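Local atomic coordinates of apicoplast TIC22, putative (Plasmodium falciparum 3D7, PDB entry 4E6Z), a protein that acts as an essential chaperone required for protein import into the apicoplast, the plastid of the malaria parasite. Residues L190-F195 and V240-D245. Sequence-based numbering, arbitrary orientation.
Sequences LMYPVF and VLNMVD
M191 meets N242 through CB, which rests 3.5 Å from the amide oxygen OD1. The same oxygen accepts a weak bond from Y192 N, at 3.3 Å, and a second weak one from V244 N that caps the helix starting after N242. With CG anti to its backbone N (chi1 176°), the N242 side chain lies beside that of Y192, pointing the same way; amide and ring are nearly coplanar, 13° apart, with OD1 at the ring edge. The ring's CD2 touches V244 CG2 at 3.5 Å, and Y192 CB meets the terminal methyl CE of selenomethionine M243. Y192 O takes a short, straight bond from M243 N (2.7 Å), so both main-chain polar atoms of Y192 are engaged. L168 of strand 164-169 also touches Y192 and M243.

At P193 the strand proper begins: its CA-H points at L241 O, and CB packs on V240 CG1. V194 and L241 form the hydrogen-bonded pair, V194 N to L241 O at 3.0 Å and L241 N to V194 O at 2.9 Å; V194 CG2 lies against L241 CB, while CG1 reaches M243 CB. On the face shared with P193, F195 runs beside V240, and V240 CG2 sits 3.8 Å from F195 CE1. The paired V194 and L241 bonds, continued by M243 N to Y192 O, attach strand 238-242 as the antiparallel outer strand of a mixed four-stranded sheet, ending in an asparagine N-cap where the strand turns into helix 243-247.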
ATOM      1  N   LEU A 190      12.844  -7.456  -3.640  1.00116.03           N
ATOM      2  CA  LEU A 190      11.739  -6.528  -3.869  1.00103.12           C
ATOM      3  C   LEU A 190      10.547  -6.899  -2.991  1.00 99.63           C
ATOM      4  O   LEU A 190       9.959  -7.969  -3.151  1.00106.47           O
ATOM      5  CB  LEU A 190      11.324  -6.525  -5.340  1.00 90.18           C
ATOM      6  CG  LEU A 190      10.060  -5.719  -5.651  1.00 76.70           C
ATOM      7  CD1 LEU A 190      10.239  -4.255  -5.267  1.00 64.41           C
ATOM      8  CD2 LEU A 190       9.674  -5.856  -7.116  1.00 71.62           C
HETATM    9  N   MSE A 191      10.196  -6.013  -2.065  1.00 85.42           N
HETATM   10  CA  MSE A 191       9.159  -6.314  -1.086  1.00 89.15           C
HETATM   11  C   MSE A 191       7.940  -5.402  -1.194  1.00 80.29           C
HETATM   12  O   MSE A 191       6.932  -5.765  -1.804  1.00 87.23           O
HETATM   13  CB  MSE A 191       9.737  -6.261   0.331  1.00 98.05           C
HETATM   14  CG  MSE A 191      10.408  -7.550   0.782  1.00102.48           C
HETATM   15 SE   MSE A 191       9.131  -8.919   1.350  1.00197.63          SE
HETATM   16  CE  MSE A 191       8.433  -9.477  -0.391  1.00 71.19           C
ATOM     17  N   TYR A 192       8.034  -4.227  -0.583  1.00 59.70           N
ATOM     18  CA  TYR A 192       6.930  -3.277  -0.584  1.00 47.23           C
ATOM     19  C   TYR A 192       7.372  -1.971  -1.223  1.00 55.61           C
ATOM     20  O   TYR A 192       7.741  -1.021  -0.532  1.00 59.49           O
ATOM     21  CB  TYR A 192       6.429  -3.037   0.837  1.00 46.67           C
ATOM     22  CG  TYR A 192       5.961  -4.293   1.532  1.00 52.30           C
ATOM     23  CD1 TYR A 192       4.656  -4.742   1.393  1.00 52.85           C
ATOM     24  CD2 TYR A 192       6.828  -5.034   2.323  1.00 59.27           C
ATOM     25  CE1 TYR A 192       4.223  -5.895   2.028  1.00 62.09           C
ATOM     26  CE2 TYR A 192       6.404  -6.185   2.965  1.00 68.92           C
ATOM     27  CZ  TYR A 192       5.100  -6.611   2.814  1.00 63.74           C
ATOM     28  OH  TYR A 192       4.679  -7.757   3.446  1.00 69.20           O
ATOM     29  N   PRO A 193       7.331  -1.926  -2.558  1.00 52.88           N
ATOM     30  CA  PRO A 193       7.867  -0.809  -3.341  1.00 51.16           C
ATOM     31  C   PRO A 193       7.173   0.536  -3.098  1.00 46.44           C
ATOM     32  O   PRO A 193       5.948   0.624  -2.994  1.00 42.24           O
ATOM     33  CB  PRO A 193       7.647  -1.265  -4.791  1.00 47.69           C
ATOM     34  CG  PRO A 193       6.543  -2.274  -4.711  1.00 44.87           C
ATOM     35  CD  PRO A 193       6.757  -2.980  -3.412  1.00 45.26           C
ATOM     36  N   VAL A 194       7.988   1.578  -2.990  1.00 41.54           N
ATOM     37  CA  VAL A 194       7.522   2.950  -3.126  1.00 46.16           C
ATOM     38  C   VAL A 194       8.526   3.654  -4.032  1.00 44.34           C
ATOM     39  O   VAL A 194       9.698   3.283  -4.066  1.00 40.54           O
ATOM     40  CB  VAL A 194       7.389   3.674  -1.767  1.00 43.21           C
ATOM     41  CG1 VAL A 194       6.136   3.197  -1.033  1.00 44.61           C
ATOM     42  CG2 VAL A 194       8.622   3.444  -0.916  1.00 40.39           C
ATOM     43  N   PHE A 195       8.061   4.651  -4.777  1.00 42.87           N
ATOM     44  CA  PHE A 195       8.890   5.314  -5.777  1.00 43.87           C
ATOM     45  C   PHE A 195       9.200   6.760  -5.397  1.00 42.24           C
ATOM     46  O   PHE A 195       8.372   7.444  -4.798  1.00 46.68           O
ATOM     47  CB  PHE A 195       8.190   5.285  -7.139  1.00 41.52           C
ATOM     48  CG  PHE A 195       7.769   3.909  -7.577  1.00 43.78           C
ATOM     49  CD1 PHE A 195       8.598   3.136  -8.375  1.00 48.07           C
ATOM     50  CD2 PHE A 195       6.543   3.390  -7.191  1.00 45.07           C
ATOM     51  CE1 PHE A 195       8.213   1.868  -8.775  1.00 49.74           C
ATOM     52  CE2 PHE A 195       6.150   2.125  -7.594  1.00 43.35           C
ATOM     53  CZ  PHE A 195       6.985   1.364  -8.388  1.00 42.04           C
ATOM     54  N   VAL A 240      13.634   3.123  -6.443  1.00 55.55           N
ATOM     55  CA  VAL A 240      12.676   2.322  -5.692  1.00 53.92           C
ATOM     56  C   VAL A 240      13.184   2.067  -4.280  1.00 55.63           C
ATOM     57  O   VAL A 240      14.367   1.796  -4.073  1.00 57.69           O
ATOM     58  CB  VAL A 240      12.398   0.975  -6.393  1.00 50.32           C
ATOM     59  CG1 VAL A 240      11.488   0.093  -5.540  1.00 44.11           C
ATOM     60  CG2 VAL A 240      11.779   1.210  -7.756  1.00 56.03           C
ATOM     61  N   LEU A 241      12.287   2.163  -3.308  1.00 63.34           N
ATOM     62  CA  LEU A 241      12.638   1.880  -1.925  1.00 59.52           C
ATOM     63  C   LEU A 241      11.685   0.855  -1.323  1.00 54.85           C
ATOM     64  O   LEU A 241      10.586   0.631  -1.836  1.00 47.23           O
ATOM     65  CB  LEU A 241      12.632   3.164  -1.094  1.00 56.49           C
ATOM     66  CG  LEU A 241      13.690   4.208  -1.460  1.00 61.55           C
ATOM     67  CD1 LEU A 241      13.438   5.507  -0.722  1.00 67.99           C
ATOM     68  CD2 LEU A 241      15.087   3.684  -1.165  1.00 60.57           C
ATOM     69  N   ASN A 242      12.115   0.232  -0.234  1.00 56.58           N
ATOM     70  CA  ASN A 242      11.283  -0.728   0.476  1.00 48.42           C
ATOM     71  C   ASN A 242      10.547  -0.038   1.617  1.00 52.12           C
ATOM     72  O   ASN A 242      11.161   0.354   2.610  1.00 52.37           O
ATOM     73  CB  ASN A 242      12.140  -1.876   1.007  1.00 48.61           C
ATOM     74  CG  ASN A 242      11.341  -2.867   1.834  1.00 65.84           C
ATOM     75  OD1 ASN A 242      10.127  -3.000   1.670  1.00 67.94           O
ATOM     76  ND2 ASN A 242      12.025  -3.573   2.730  1.00 69.07           N
HETATM   77  N   MSE A 243       9.233   0.123   1.465  1.00 47.97           N
HETATM   78  CA  MSE A 243       8.426   0.856   2.441  1.00 57.08           C
HETATM   79  C   MSE A 243       8.724   0.427   3.872  1.00 66.67           C
HETATM   80  O   MSE A 243       8.743   1.252   4.783  1.00 64.45           O
HETATM   81  CB  MSE A 243       6.933   0.684   2.162  1.00 53.92           C
HETATM   82  CG  MSE A 243       6.055   1.420   3.158  1.00 58.85           C
HETATM   83 SE   MSE A 243       4.319   0.571   3.430  1.00 68.89          SE
HETATM   84  CE  MSE A 243       4.929  -1.199   3.979  1.00 73.98           C
ATOM     85  N   VAL A 244       8.952  -0.868   4.062  1.00 68.02           N
ATOM     86  CA  VAL A 244       9.252  -1.405   5.385  1.00 75.08           C
ATOM     87  C   VAL A 244      10.514  -0.790   5.989  1.00 82.32           C
ATOM     88  O   VAL A 244      10.511  -0.366   7.146  1.00 92.53           O
ATOM     89  CB  VAL A 244       9.389  -2.939   5.355  1.00 75.77           C
ATOM     90  CG1 VAL A 244      10.162  -3.432   6.571  1.00 79.99           C
ATOM     91  CG2 VAL A 244       8.012  -3.588   5.278  1.00 65.23           C
ATOM     92  N   ASP A 245      11.587  -0.742   5.206  1.00 77.96           N
ATOM     93  CA  ASP A 245      12.850  -0.171   5.667  1.00 81.02           C
ATOM     94  C   ASP A 245      12.681   1.283   6.087  1.00 88.76           C
ATOM     95  O   ASP A 245      13.421   1.785   6.932  1.00 97.64           O
ATOM     96  CB  ASP A 245      13.916  -0.266   4.574  1.00 86.66           C
ATOM     97  CG  ASP A 245      14.339  -1.696   4.287  1.00100.08           C
ATOM     98  OD1 ASP A 245      13.804  -2.623   4.932  1.00106.87           O
ATOM     99  OD2 ASP A 245      15.209  -1.891   3.412  1.00100.94           O
TER